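Local coordinates for protein bacterial fluorinating enzyme homolog (Thermus thermophilus, PDB 2CW5) that hydrolyses S-adenosyl-L-methionine to adenosine and L-methionine as a homotrimer and shows no chlorinase or fluorinase activity, at residues Leu59-Val64 / Gly84-Val89; Arg78-Leu83 / Ala108-Pro113; Thr189-Ala194 / Met250-Leu255; Pro208-Phe213 / Ala220-Leu225. One frame throughout, in Å; residues are numbered along the deposited sequence.

Interaction 1 of 4, residues Leu59-Val64 / Gly84-Val89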
loop_
_atom_site.group_PDB
_atom_site.type_symbol
_atom_site.label_atom_id
_atom_site.label_comp_id
_atom_site.label_asym_id
_atom_site.label_seq_id
_atom_site.Cartn_x
_atom_site.Cartn_y
_atom_site.Cartn_z
ATOM N N LEU C 59 8.383 -9.052 -17.739
ATOM C CA LEU C 59 7.788 -10.172 -17.020
ATOM C C LEU C 59 8.006 -11.512 -17.711
ATOM O O LEU C 59 8.023 -11.598 -18.937
ATOM C CB LEU C 59 6.283 -9.950 -16.827
ATOM C CG LEU C 59 5.840 -8.603 -16.247
ATOM C CD1 LEU C 59 4.342 -8.649 -15.985
ATOM C CD2 LEU C 59 6.595 -8.292 -14.972
ATOM N N PRO C 60 8.167 -12.579 -16.919
ATOM C CA PRO C 60 8.383 -13.932 -17.433
ATOM C C PRO C 60 7.315 -14.327 -18.445
ATOM O O PRO C 60 6.135 -14.024 -18.270
ATOM C CB PRO C 60 8.317 -14.789 -16.173
ATOM C CG PRO C 60 8.864 -13.886 -15.130
ATOM C CD PRO C 60 8.192 -12.573 -15.445
ATOM N N GLU C 61 7.745 -15.006 -19.502
ATOM C CA GLU C 61 6.848 -15.468 -20.552
ATOM C C GLU C 61 5.776 -16.358 -19.925
ATOM O O GLU C 61 6.064 -17.131 -19.014
ATOM C CB GLU C 61 7.638 -16.285 -21.574
ATOM C CG GLU C 61 7.166 -16.148 -23.005
ATOM C CD GLU C 61 7.621 -14.848 -23.635
ATOM O OE1 GLU C 61 7.400 -14.663 -24.851
ATOM O OE2 GLU C 61 8.202 -14.009 -22.913
ATOM N N GLY C 62 4.544 -16.258 -20.413
ATOM C CA GLY C 62 3.486 -17.089 -19.871
ATOM C C GLY C 62 2.962 -16.670 -18.506
ATOM O O GLY C 62 2.122 -17.356 -17.923
ATOM N N ALA C 63 3.451 -15.557 -17.977
ATOM C CA ALA C 63 2.967 -15.092 -16.682
ATOM C C ALA C 63 1.490 -14.716 -16.827
ATOM O O ALA C 63 1.033 -14.369 -17.920
ATOM C CB ALA C 63 3.767 -13.882 -16.228
ATOM N N VAL C 64 0.750 -14.796 -15.728
ATOM C CA VAL C 64 -0.664 -14.444 -15.722
ATOM C C VAL C 64 -0.789 -13.009 -15.222
ATOM O O VAL C 64 -0.458 -12.719 -14.072
ATOM C CB VAL C 64 -1.471 -15.365 -14.775
ATOM C CG1 VAL C 64 -2.913 -14.869 -14.656
ATOM C CG2 VAL C 64 -1.435 -16.793 -15.285
ATOM N N GLY C 84 -1.827 -14.881 -25.050
ATOM C CA GLY C 84 -0.803 -14.520 -26.014
ATOM C C GLY C 84 0.484 -15.075 -25.430
ATOM O O GLY C 84 0.454 -16.148 -24.821
ATOM N N ARG C 85 1.603 -14.373 -25.610
ATOM C CA ARG C 85 2.869 -14.818 -25.037
ATOM C C ARG C 85 2.689 -14.751 -23.523
ATOM O O ARG C 85 3.308 -15.502 -22.768
ATOM C CB ARG C 85 4.030 -13.904 -25.455
ATOM C CG ARG C 85 4.318 -13.883 -26.944
ATOM C CD ARG C 85 5.789 -13.582 -27.224
ATOM N NE ARG C 85 6.213 -12.266 -26.750
ATOM C CZ ARG C 85 5.882 -11.113 -27.326
ATOM N NH1 ARG C 85 5.114 -11.096 -28.409
ATOM N NH2 ARG C 85 6.326 -9.971 -26.821
ATOM N N TRP C 86 1.852 -13.816 -23.091
ATOM C CA TRP C 86 1.524 -13.658 -21.677
ATOM C C TRP C 86 0.020 -13.895 -21.614
ATOM O O TRP C 86 -0.655 -13.861 -22.639
ATOM C CB TRP C 86 1.853 -12.246 -21.183
ATOM C CG TRP C 86 3.328 -11.979 -21.075
ATOM C CD1 TRP C 86 4.167 -12.386 -20.077
ATOM C CD2 TRP C 86 4.141 -11.280 -22.022
ATOM N NE1 TRP C 86 5.456 -11.983 -20.344
ATOM C CE2 TRP C 86 5.468 -11.304 -21.534
ATOM C CE3 TRP C 86 3.879 -10.637 -23.240
ATOM C CZ2 TRP C 86 6.532 -10.707 -22.223
ATOM C CZ3 TRP C 86 4.937 -10.044 -23.925
ATOM C CH2 TRP C 86 6.249 -10.085 -23.412
ATOM N N THR C 87 -0.499 -14.148 -20.421
ATOM C CA THR C 87 -1.923 -14.395 -20.257
ATOM C C THR C 87 -2.532 -13.218 -19.515
ATOM O O THR C 87 -1.937 -12.693 -18.573
ATOM C CB THR C 87 -2.149 -15.706 -19.492
ATOM O OG1 THR C 87 -1.642 -16.791 -20.282
ATOM C CG2 THR C 87 -3.641 -15.930 -19.208
ATOM N N TYR C 88 -3.715 -12.801 -19.945
ATOM C CA TYR C 88 -4.371 -11.650 -19.338
ATOM C C TYR C 88 -5.721 -12.016 -18.753
ATOM O O TYR C 88 -6.482 -12.768 -19.357
ATOM C CB TYR C 88 -4.543 -10.554 -20.394
ATOM C CG TYR C 88 -3.260 -10.234 -21.129
ATOM C CD1 TYR C 88 -2.322 -9.361 -20.583
ATOM C CD2 TYR C 88 -2.956 -10.854 -22.342
ATOM C CE1 TYR C 88 -1.106 -9.116 -21.223
ATOM C CE2 TYR C 88 -1.747 -10.621 -22.990
ATOM C CZ TYR C 88 -0.824 -9.752 -22.423
ATOM O OH TYR C 88 0.395 -9.545 -23.036
ATOM N N VAL C 89 -6.004 -11.484 -17.570
ATOM C CA VAL C 89 -7.270 -11.739 -16.896
ATOM C C VAL C 89 -7.786 -10.417 -16.353
ATOM O O VAL C 89 -7.137 -9.774 -15.531
ATOM C CB VAL C 89 -7.097 -12.732 -15.732
ATOM C CG1 VAL C 89 -8.428 -12.921 -14.995
ATOM C CG2 VAL C 89 -6.581 -14.056 -16.258
#
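The indole of W86 meets segment L59-V64 with its edge. L59 O lies in the ring plane and accepts a hydrogen bond of 3.0 Å from NE1 of W86, which sits well above the plane of that carbonyl. P60 O is also 3.0 Å from NE1 of W86. One face of the indole carries CB of R85, offset toward the rim. The carboxylate of E61 is turned 52° from the ring, with its OE2 3.8 Å from CZ2 of W86. The second flat group is the R85 guanidinium. E61 OE1 lies at its edge, in plane, and forms a salt bridge with R85 NE at 3.3 Å. The chain of E61 bends at chi2 (77°), which puts its CD 4.1 Å from CB of R85. D103 binds the backbone N of R85 and of W86 and the hydroxyl of Y88, and L102 O takes a bond from R85 NH1.

Backbone bonds join the two segments as well. P60 to A63 form a type II turn, with G62 at positive phi. G62 N bonds to R85 O at 2.8 Å. T87 N bonds to A63 O at 2.9 Å in a nearly straight line. V64 and T87 then pair as a parallel bridge with their side chains on one face, and CG1 of V64 packs 4.1 Å from CG2 of V89.

The turn leads into strand 64-68, which runs beside strand 87-89 in the N-terminal sheet. L145 of helix 133-147 packs on V64, T87 and V89. Y5 of strand 4-8 lies against L59, P60 and A63.

Interaction 2 of 4, residues Arg78-Leu83 / Ala108-Pro113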
loop_
_atom_site.group_PDB
_atom_site.type_symbol
_atom_site.label_atom_id
_atom_site.label_comp_id
_atom_site.label_asym_id
_atom_site.label_seq_id
_atom_site.Cartn_x
_atom_site.Cartn_y
_atom_site.Cartn_z
ATOM N N ARG C 78 -18.057 -7.236 -19.385
ATOM C CA ARG C 78 -17.684 -8.649 -19.675
ATOM C C ARG C 78 -16.317 -8.988 -19.075
ATOM O O ARG C 78 -15.355 -8.238 -19.243
ATOM C CB ARG C 78 -17.662 -8.873 -21.191
ATOM C CG ARG C 78 -17.308 -10.285 -21.600
ATOM C CD ARG C 78 -17.599 -10.556 -23.073
ATOM N NE ARG C 78 -16.662 -9.898 -23.980
ATOM C CZ ARG C 78 -16.556 -10.193 -25.272
ATOM N NH1 ARG C 78 -17.328 -11.133 -25.803
ATOM N NH2 ARG C 78 -15.678 -9.558 -26.036
ATOM N N ALA C 79 -16.240 -10.115 -18.371
ATOM C CA ALA C 79 -14.993 -10.566 -17.750
ATOM C C ALA C 79 -14.325 -11.577 -18.678
ATOM O O ALA C 79 -14.938 -12.572 -19.059
ATOM C CB ALA C 79 -15.280 -11.206 -16.395
ATOM N N VAL C 80 -13.067 -11.329 -19.036
ATOM C CA VAL C 80 -12.371 -12.229 -19.947
ATOM C C VAL C 80 -10.945 -12.612 -19.580
ATOM O O VAL C 80 -10.328 -12.054 -18.672
ATOM C CB VAL C 80 -12.295 -11.633 -21.377
ATOM C CG1 VAL C 80 -13.690 -11.371 -21.917
ATOM C CG2 VAL C 80 -11.479 -10.341 -21.360
ATOM N N ALA C 81 -10.447 -13.597 -20.316
ATOM C CA ALA C 81 -9.084 -14.077 -20.200
ATOM C C ALA C 81 -8.644 -14.085 -21.665
ATOM O O ALA C 81 -9.371 -14.588 -22.524
ATOM C CB ALA C 81 -9.057 -15.476 -19.635
ATOM N N ALA C 82 -7.490 -13.491 -21.952
ATOM C CA ALA C 82 -6.955 -13.444 -23.314
ATOM C C ALA C 82 -5.567 -14.071 -23.272
ATOM O O ALA C 82 -4.780 -13.784 -22.370
ATOM C CB ALA C 82 -6.880 -12.007 -23.804
ATOM N N LEU C 83 -5.266 -14.916 -24.251
ATOM C CA LEU C 83 -3.993 -15.627 -24.282
ATOM C C LEU C 83 -3.054 -15.237 -25.419
ATOM O O LEU C 83 -3.431 -15.265 -26.589
ATOM C CB LEU C 83 -4.259 -17.131 -24.362
ATOM C CG LEU C 83 -5.352 -17.694 -23.445
ATOM C CD1 LEU C 83 -5.694 -19.116 -23.880
ATOM C CD2 LEU C 83 -4.891 -17.668 -21.997
ATOM N N ALA C 108 -9.399 -15.794 -26.626
ATOM C CA ALA C 108 -10.042 -15.109 -25.507
ATOM C C ALA C 108 -11.180 -15.984 -24.998
ATOM O O ALA C 108 -11.770 -16.749 -25.765
ATOM C CB ALA C 108 -10.580 -13.757 -25.952
ATOM N N PHE C 109 -11.489 -15.864 -23.708
ATOM C CA PHE C 109 -12.540 -16.665 -23.087
ATOM C C PHE C 109 -13.378 -15.867 -22.094
ATOM O O PHE C 109 -12.867 -14.982 -21.408
ATOM C CB PHE C 109 -11.914 -17.847 -22.342
ATOM C CG PHE C 109 -11.155 -18.796 -23.223
ATOM C CD1 PHE C 109 -11.777 -19.919 -23.756
ATOM C CD2 PHE C 109 -9.818 -18.564 -23.524
ATOM C CE1 PHE C 109 -11.076 -20.799 -24.577
ATOM C CE2 PHE C 109 -9.111 -19.433 -24.343
ATOM C CZ PHE C 109 -9.741 -20.554 -24.871
ATOM N N LEU C 110 -14.667 -16.188 -22.022
ATOM C CA LEU C 110 -15.566 -15.536 -21.076
ATOM C C LEU C 110 -15.298 -16.208 -19.735
ATOM O O LEU C 110 -15.140 -17.424 -19.677
ATOM C CB LEU C 110 -17.028 -15.757 -21.478
ATOM C CG LEU C 110 -17.805 -14.545 -21.989
ATOM C CD1 LEU C 110 -17.952 -13.519 -20.870
ATOM C CD2 LEU C 110 -17.086 -13.945 -23.186
ATOM N N LEU C 111 -15.239 -15.429 -18.659
ATOM C CA LEU C 111 -14.970 -16.011 -17.350
ATOM C C LEU C 111 -16.236 -16.385 -16.585
ATOM O O LEU C 111 -17.051 -15.526 -16.254
ATOM C CB LEU C 111 -14.125 -15.054 -16.501
ATOM C CG LEU C 111 -12.759 -14.643 -17.062
ATOM C CD1 LEU C 111 -12.004 -13.845 -16.010
ATOM C CD2 LEU C 111 -11.965 -15.875 -17.457
ATOM N N GLU C 112 -16.392 -17.681 -16.319
ATOM C CA GLU C 112 -17.541 -18.189 -15.574
ATOM C C GLU C 112 -17.074 -19.263 -14.584
ATOM O O GLU C 112 -17.690 -20.320 -14.462
ATOM C CB GLU C 112 -18.578 -18.784 -16.534
ATOM C CG GLU C 112 -18.904 -17.888 -17.720
ATOM C CD GLU C 112 -20.121 -18.353 -18.502
ATOM O OE1 GLU C 112 -20.183 -19.545 -18.871
ATOM O OE2 GLU C 112 -21.014 -17.516 -18.752
ATOM N N PRO C 113 -15.977 -18.995 -13.854
ATOM C CA PRO C 113 -15.457 -19.966 -12.887
ATOM C C PRO C 113 -16.346 -20.095 -11.653
ATOM O O PRO C 113 -17.210 -19.252 -11.405
ATOM C CB PRO C 113 -14.089 -19.394 -12.543
ATOM C CG PRO C 113 -14.374 -17.920 -12.527
ATOM C CD PRO C 113 -15.211 -17.736 -13.786
#
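A81 and F109 form an antiparallel hydrogen-bonded pair in which both backbones are satisfied. F109 N bonds to A81 O at 2.7 Å, and A81 N bonds to F109 O at 3.0 Å. Each acceptor also takes a CA-H...O contact: A108 CA lies 3.1 Å from A81 O, and V80 CA approaches F109 O. Past the strand end, L111 N still reaches A79 O at 2.9 Å, from above that carbonyl's plane. The backbones of V80 and A82 bond on the other side, to G90 and Y88 respectively.

R78 is held at its polar end by D92, through a salt bridge to NH2, and by T162 OG1. Its apolar part crosses L110 at about a right angle. CG of R78 is 3.4 Å from CD1 of L110, so the packing is tight. With V80 and A108, L110 makes one face of the pairing. On the other face CD2 of L111 meets CB of A81 at 3.7 Å. There CD1 of L83 touches the F109 ring at its edge, 3.5 Å from CE2.

Strand 79-83 lies between 87-89 and 107-110, within the antiparallel part of the mixed sheet of the N-terminal alpha/beta domain. F138 of helix 133-147 packs on A79 and L111. The A79 side chain is about 6 Å from that of H133, a residue probably important for activity, so this pairing borders the likely active site.

Interaction 3 of 4, residues Thr189-Ala194 / Met250-Leu255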
loop_
_atom_site.group_PDB
_atom_site.type_symbol
_atom_site.label_atom_id
_atom_site.label_comp_id
_atom_site.label_asym_id
_atom_site.label_seq_id
_atom_site.Cartn_x
_atom_site.Cartn_y
_atom_site.Cartn_z
ATOM N N THR C 189 2.898 11.016 -23.272
ATOM C CA THR C 189 2.241 11.239 -24.552
ATOM C C THR C 189 2.300 9.978 -25.400
ATOM O O THR C 189 2.940 8.995 -25.021
ATOM C CB THR C 189 2.892 12.391 -25.349
ATOM O OG1 THR C 189 4.114 11.938 -25.939
ATOM C CG2 THR C 189 3.180 13.584 -24.425
ATOM N N THR C 190 1.625 10.017 -26.542
ATOM C CA THR C 190 1.585 8.885 -27.460
ATOM C C THR C 190 2.697 8.974 -28.507
ATOM O O THR C 190 2.783 8.133 -29.403
ATOM C CB THR C 190 0.222 8.821 -28.191
ATOM O OG1 THR C 190 -0.029 10.076 -28.840
ATOM C CG2 THR C 190 -0.901 8.528 -27.208
ATOM N N LEU C 191 3.543 9.995 -28.399
ATOM C CA LEU C 191 4.639 10.176 -29.352
ATOM C C LEU C 191 5.802 9.220 -29.098
ATOM O O LEU C 191 6.241 9.053 -27.962
ATOM C CB LEU C 191 5.146 11.620 -29.308
ATOM C CG LEU C 191 4.190 12.671 -29.867
ATOM C CD1 LEU C 191 4.813 14.049 -29.729
ATOM C CD2 LEU C 191 3.895 12.364 -31.335
ATOM N N LEU C 192 6.303 8.606 -30.168
ATOM C CA LEU C 192 7.413 7.659 -30.069
ATOM C C LEU C 192 8.788 8.287 -30.257
ATOM O O LEU C 192 9.809 7.638 -30.024
ATOM C CB LEU C 192 7.224 6.536 -31.089
ATOM C CG LEU C 192 6.043 5.624 -30.764
ATOM C CD1 LEU C 192 5.711 4.755 -31.969
ATOM C CD2 LEU C 192 6.385 4.772 -29.538
ATOM N N ARG C 193 8.832 9.541 -30.686
ATOM C CA ARG C 193 10.127 10.173 -30.861
ATOM C C ARG C 193 10.207 11.534 -30.183
ATOM O O ARG C 193 9.204 12.235 -30.033
ATOM C CB ARG C 193 10.476 10.296 -32.347
ATOM C CG ARG C 193 9.936 11.528 -33.037
ATOM C CD ARG C 193 10.798 11.860 -34.245
ATOM N NE ARG C 193 10.500 13.179 -34.793
ATOM C CZ ARG C 193 11.229 13.779 -35.729
ATOM N NH1 ARG C 193 12.305 13.176 -36.221
ATOM N NH2 ARG C 193 10.885 14.983 -36.171
ATOM N N ALA C 194 11.414 11.889 -29.761
ATOM C CA ALA C 194 11.663 13.158 -29.095
ATOM C C ALA C 194 12.948 13.726 -29.685
ATOM O O ALA C 194 14.029 13.543 -29.132
ATOM C CB ALA C 194 11.819 12.938 -27.592
HETATM N N MSE C 250 -5.285 15.903 -24.645
HETATM C CA MSE C 250 -4.775 17.154 -25.174
HETATM C C MSE C 250 -3.768 16.850 -26.280
HETATM O O MSE C 250 -2.876 16.021 -26.108
HETATM C CB MSE C 250 -4.111 17.938 -24.048
HETATM C CG MSE C 250 -4.038 19.425 -24.251
HETATM SE SE MSE C 250 -3.507 20.263 -22.589
HETATM C CE MSE C 250 -5.221 20.263 -21.702
ATOM N N PRO C 251 -3.905 17.510 -27.438
ATOM C CA PRO C 251 -2.950 17.232 -28.511
ATOM C C PRO C 251 -1.519 17.677 -28.214
ATOM O O PRO C 251 -1.281 18.658 -27.502
ATOM C CB PRO C 251 -3.559 17.945 -29.720
ATOM C CG PRO C 251 -4.358 19.053 -29.106
ATOM C CD PRO C 251 -4.989 18.393 -27.905
ATOM N N VAL C 252 -0.577 16.910 -28.753
ATOM C CA VAL C 252 0.848 17.166 -28.601
ATOM C C VAL C 252 1.396 17.172 -30.021
ATOM O O VAL C 252 1.148 16.244 -30.790
ATOM C CB VAL C 252 1.523 16.048 -27.780
ATOM C CG1 VAL C 252 3.015 16.309 -27.669
ATOM C CG2 VAL C 252 0.896 15.980 -26.389
ATOM N N ARG C 253 2.133 18.219 -30.370
ATOM C CA ARG C 253 2.669 18.342 -31.719
ATOM C C ARG C 253 4.159 18.666 -31.767
ATOM O O ARG C 253 4.616 19.626 -31.150
ATOM C CB ARG C 253 1.863 19.414 -32.464
ATOM C CG ARG C 253 2.477 19.951 -33.744
ATOM C CD ARG C 253 1.493 20.899 -34.422
ATOM N NE ARG C 253 0.857 21.781 -33.445
ATOM C CZ ARG C 253 -0.200 22.550 -33.695
ATOM N NH1 ARG C 253 -0.756 22.558 -34.900
ATOM N NH2 ARG C 253 -0.710 23.305 -32.730
ATOM N N LEU C 254 4.916 17.854 -32.499
ATOM C CA LEU C 254 6.347 18.087 -32.641
ATOM C C LEU C 254 6.558 19.226 -33.631
ATOM O O LEU C 254 6.104 19.162 -34.772
ATOM C CB LEU C 254 7.054 16.822 -33.132
ATOM C CG LEU C 254 7.165 15.695 -32.099
ATOM C CD1 LEU C 254 7.778 14.461 -32.745
ATOM C CD2 LEU C 254 8.013 16.164 -30.922
ATOM N N LEU C 255 7.239 20.272 -33.180
ATOM C CA LEU C 255 7.499 21.433 -34.017
ATOM C C LEU C 255 8.753 21.217 -34.857
ATOM O O LEU C 255 9.720 21.988 -34.681
ATOM C CB LEU C 255 7.661 22.678 -33.142
ATOM C CG LEU C 255 6.473 23.005 -32.235
ATOM C CD1 LEU C 255 6.870 24.075 -31.235
ATOM C CD2 LEU C 255 5.288 23.453 -33.077
ATOM O OXT LEU C 255 8.754 20.274 -35.677
#
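L254 and V252 point from strand 251-254 toward segment T189-A194. They make a largely buried apolar contact in the antiparallel, barrel-like C-terminal sheet. No hydrogen bond crosses between the two segments, so side chains carry the contact.

L254 can be followed outward. CB leaves the strand toward the other segment. CG stands anti to the carbonyl carbon (chi1 -72°) and meets CD1 of L191 at 3.7 Å. The two leucines reach toward each other, tip to tip. The branches of L254 then part. CD2 stays with L191, 4.0 Å from its CD1. CD1 goes to R193, where it lies 3.7 Å from CG and 3.6 Å from NE. It sits at the edge of that guanidinium, in its plane. The R193 chain is extended from CG to NE, and CD1 of L254 touches both of those atoms. The contact buries R193 O, which has no partner in the model.

CD1 of L191 also touches V252, with CG1 at 3.5 Å. The other branch of V252, CG2, meets CG2 of T189 at 3.8 Å, and these two side chains cross at about a right angle. L231 of strand 231-235 packs on both L191 and L254. V200 and V202 of strand 199-202 and V178 of strand 175-181 pack on V252.

OG1 of T189 bonds outside strand 251-254: it gives a hydrogen bond to L231 O. It also accepts one from L191 N at 3.2 Å, with an angle of 155° at the hydrogen, which makes an ST turn.

Interaction 4 of 4, residues Pro208-Phe213 / Ala220-Leu225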
loop_
_atom_site.group_PDB
_atom_site.type_symbol
_atom_site.label_atom_id
_atom_site.label_comp_id
_atom_site.label_asym_id
_atom_site.label_seq_id
_atom_site.Cartn_x
_atom_site.Cartn_y
_atom_site.Cartn_z
ATOM N N PRO C 208 10.894 22.587 -24.743
ATOM C CA PRO C 208 12.110 22.061 -25.365
ATOM C C PRO C 208 12.356 20.595 -25.023
ATOM O O PRO C 208 12.103 20.154 -23.903
ATOM C CB PRO C 208 13.199 22.972 -24.808
ATOM C CG PRO C 208 12.698 23.256 -23.428
ATOM C CD PRO C 208 11.229 23.547 -23.674
ATOM N N VAL C 209 12.847 19.848 -26.003
ATOM C CA VAL C 209 13.152 18.441 -25.813
ATOM C C VAL C 209 14.626 18.344 -25.439
ATOM O O VAL C 209 15.469 18.979 -26.068
ATOM C CB VAL C 209 12.902 17.641 -27.102
ATOM C CG1 VAL C 209 13.251 16.180 -26.884
ATOM C CG2 VAL C 209 11.451 17.788 -27.527
ATOM N N ARG C 210 14.931 17.554 -24.416
ATOM C CA ARG C 210 16.307 17.394 -23.965
ATOM C C ARG C 210 16.609 15.959 -23.551
ATOM O O ARG C 210 15.707 15.128 -23.451
ATOM C CB ARG C 210 16.583 18.336 -22.788
ATOM C CG ARG C 210 16.628 19.813 -23.160
ATOM C CD ARG C 210 17.849 20.125 -24.020
ATOM N NE ARG C 210 17.969 21.548 -24.334
ATOM C CZ ARG C 210 17.161 22.210 -25.157
ATOM N NH1 ARG C 210 16.162 21.581 -25.759
ATOM N NH2 ARG C 210 17.355 23.503 -25.378
ATOM N N ARG C 211 17.888 15.674 -23.321
ATOM C CA ARG C 211 18.316 14.344 -22.908
ATOM C C ARG C 211 18.782 14.388 -21.458
ATOM O O ARG C 211 18.471 13.499 -20.665
ATOM C CB ARG C 211 19.459 13.843 -23.793
ATOM C CG ARG C 211 19.095 13.670 -25.256
ATOM C CD ARG C 211 20.153 12.847 -25.974
ATOM N NE ARG C 211 19.800 12.581 -27.364
ATOM C CZ ARG C 211 20.443 11.720 -28.148
ATOM N NH1 ARG C 211 21.477 11.034 -27.679
ATOM N NH2 ARG C 211 20.049 11.545 -29.404
ATOM N N THR C 212 19.535 15.432 -21.124
ATOM C CA THR C 212 20.044 15.611 -19.771
ATOM C C THR C 212 19.374 16.820 -19.127
ATOM O O THR C 212 19.023 17.783 -19.809
ATOM C CB THR C 212 21.572 15.820 -19.769
ATOM O OG1 THR C 212 22.028 15.991 -18.422
ATOM C CG2 THR C 212 21.947 17.045 -20.592
ATOM N N PHE C 213 19.198 16.767 -17.810
ATOM C CA PHE C 213 18.552 17.856 -17.090
ATOM C C PHE C 213 19.502 18.528 -16.110
ATOM O O PHE C 213 20.116 17.871 -15.267
ATOM C CB PHE C 213 17.326 17.326 -16.347
ATOM C CG PHE C 213 16.453 16.442 -17.187
ATOM C CD1 PHE C 213 15.910 16.913 -18.380
ATOM C CD2 PHE C 213 16.192 15.132 -16.802
ATOM C CE1 PHE C 213 15.123 16.091 -19.178
ATOM C CE2 PHE C 213 15.405 14.300 -17.593
ATOM C CZ PHE C 213 14.870 14.781 -18.784
ATOM N N ALA C 220 10.512 24.683 -14.251
ATOM C CA ALA C 220 10.575 24.739 -15.708
ATOM C C ALA C 220 10.175 23.393 -16.320
ATOM O O ALA C 220 10.506 22.331 -15.781
ATOM C CB ALA C 220 11.984 25.119 -16.156
ATOM N N PRO C 221 9.447 23.424 -17.451
ATOM C CA PRO C 221 8.983 22.227 -18.164
ATOM C C PRO C 221 9.993 21.739 -19.202
ATOM O O PRO C 221 10.665 22.538 -19.850
ATOM C CB PRO C 221 7.701 22.707 -18.819
ATOM C CG PRO C 221 8.096 24.090 -19.251
ATOM C CD PRO C 221 8.818 24.633 -18.020
ATOM N N VAL C 222 10.084 20.425 -19.369
ATOM C CA VAL C 222 11.011 19.848 -20.334
ATOM C C VAL C 222 10.454 18.543 -20.900
ATOM O O VAL C 222 9.762 17.800 -20.200
ATOM C CB VAL C 222 12.385 19.582 -19.673
ATOM C CG1 VAL C 222 12.226 18.597 -18.525
ATOM C CG2 VAL C 222 13.377 19.065 -20.705
ATOM N N ALA C 223 10.750 18.276 -22.169
ATOM C CA ALA C 223 10.290 17.057 -22.830
ATOM C C ALA C 223 11.485 16.140 -23.081
ATOM O O ALA C 223 12.597 16.609 -23.335
ATOM C CB ALA C 223 9.601 17.400 -24.147
ATOM N N TYR C 224 11.246 14.834 -23.016
ATOM C CA TYR C 224 12.301 13.843 -23.209
ATOM C C TYR C 224 11.668 12.490 -23.501
ATOM O O TYR C 224 10.481 12.288 -23.238
ATOM C CB TYR C 224 13.134 13.738 -21.930
ATOM C CG TYR C 224 12.290 13.391 -20.723
ATOM C CD1 TYR C 224 12.010 12.063 -20.398
ATOM C CD2 TYR C 224 11.691 14.392 -19.958
ATOM C CE1 TYR C 224 11.152 11.742 -19.352
ATOM C CE2 TYR C 224 10.829 14.082 -18.909
ATOM C CZ TYR C 224 10.562 12.757 -18.614
ATOM O OH TYR C 224 9.684 12.445 -17.600
ATOM N N LEU C 225 12.453 11.559 -24.035
ATOM C CA LEU C 225 11.922 10.232 -24.309
ATOM C C LEU C 225 11.947 9.483 -22.982
ATOM O O LEU C 225 12.997 9.352 -22.354
ATOM C CB LEU C 225 12.772 9.495 -25.345
ATOM C CG LEU C 225 12.133 8.211 -25.886
ATOM C CD1 LEU C 225 10.894 8.563 -26.703
ATOM C CD2 LEU C 225 13.131 7.452 -26.742
#
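A223 bridges to V209 where the two backbones run in the same general direction: A223 N bonds to P208 O at 2.9 Å, and A223 O accepts R210 N at 2.7 Å in a nearly straight line, with V209 CA adding a CA-H...O contact to the same oxygen.

The side chains of F213, V222 and Y224 form the larger apolar patch. F213 and Y224 make an offset edge-to-face pair, the edge of F213 toward the face of Y224. Their centroids are 5.2 Å apart and their planes 71° apart. The leading atom is CZ of F213, 3.4 Å from CD2 of Y224. CB of Y224 lies at the edge of the F213 ring, in its plane. Y224 CG stands between its own backbone N and carbonyl carbon (chi1 57°), beside the F213 tip. Both methyls of V222 touch the same phenyl, CG2 being 3.8 Å from CE1 of F213. R210 crosses V222 at about a right angle and lays its CB 3.9 Å from that CG2. Farther out, R210 NH1 turns back and bonds to V209 O. On the other side of the bridge, CG2 of V209 packs on CB of A223.

Y224 OH makes a weak hydrogen bond to E232, which probably binds S-adenosyl-L-methionine. Strands 205-208 and 221-225 are the outermost two of the antiparallel sheet in this chain. A single bridge from V209, just after strand 205-208, to A223 of strand 221-225 is consistent with closure of a barrel. F199 and V200 of strand 199-202 pack on P208 and A223, and strand 231-235 pairs with 221-225 on its other side.

The four contacts fall into two pairs, one in each family domain. Interactions 1 and 2 share the mixed N-terminal sheet, with centres 14 Å apart. Their segments alternate along the chain, and strands 79-83 and 87-89, one from each, are consecutive in sequence and neighbours in the sheet; Y88 N probably bonds to A82 O. Interactions 3 and 4 share the antiparallel C-terminal sheet, 13 Å apart between centres. Interaction 4 falls within the sequence between the segments of interaction 3, and A194 packs on V209. Interactions 2 and 4 lie farthest apart, 42 Å between centres. The pairs do not touch; their nearest atoms are about 15 Å apart, so each contact lies within one domain.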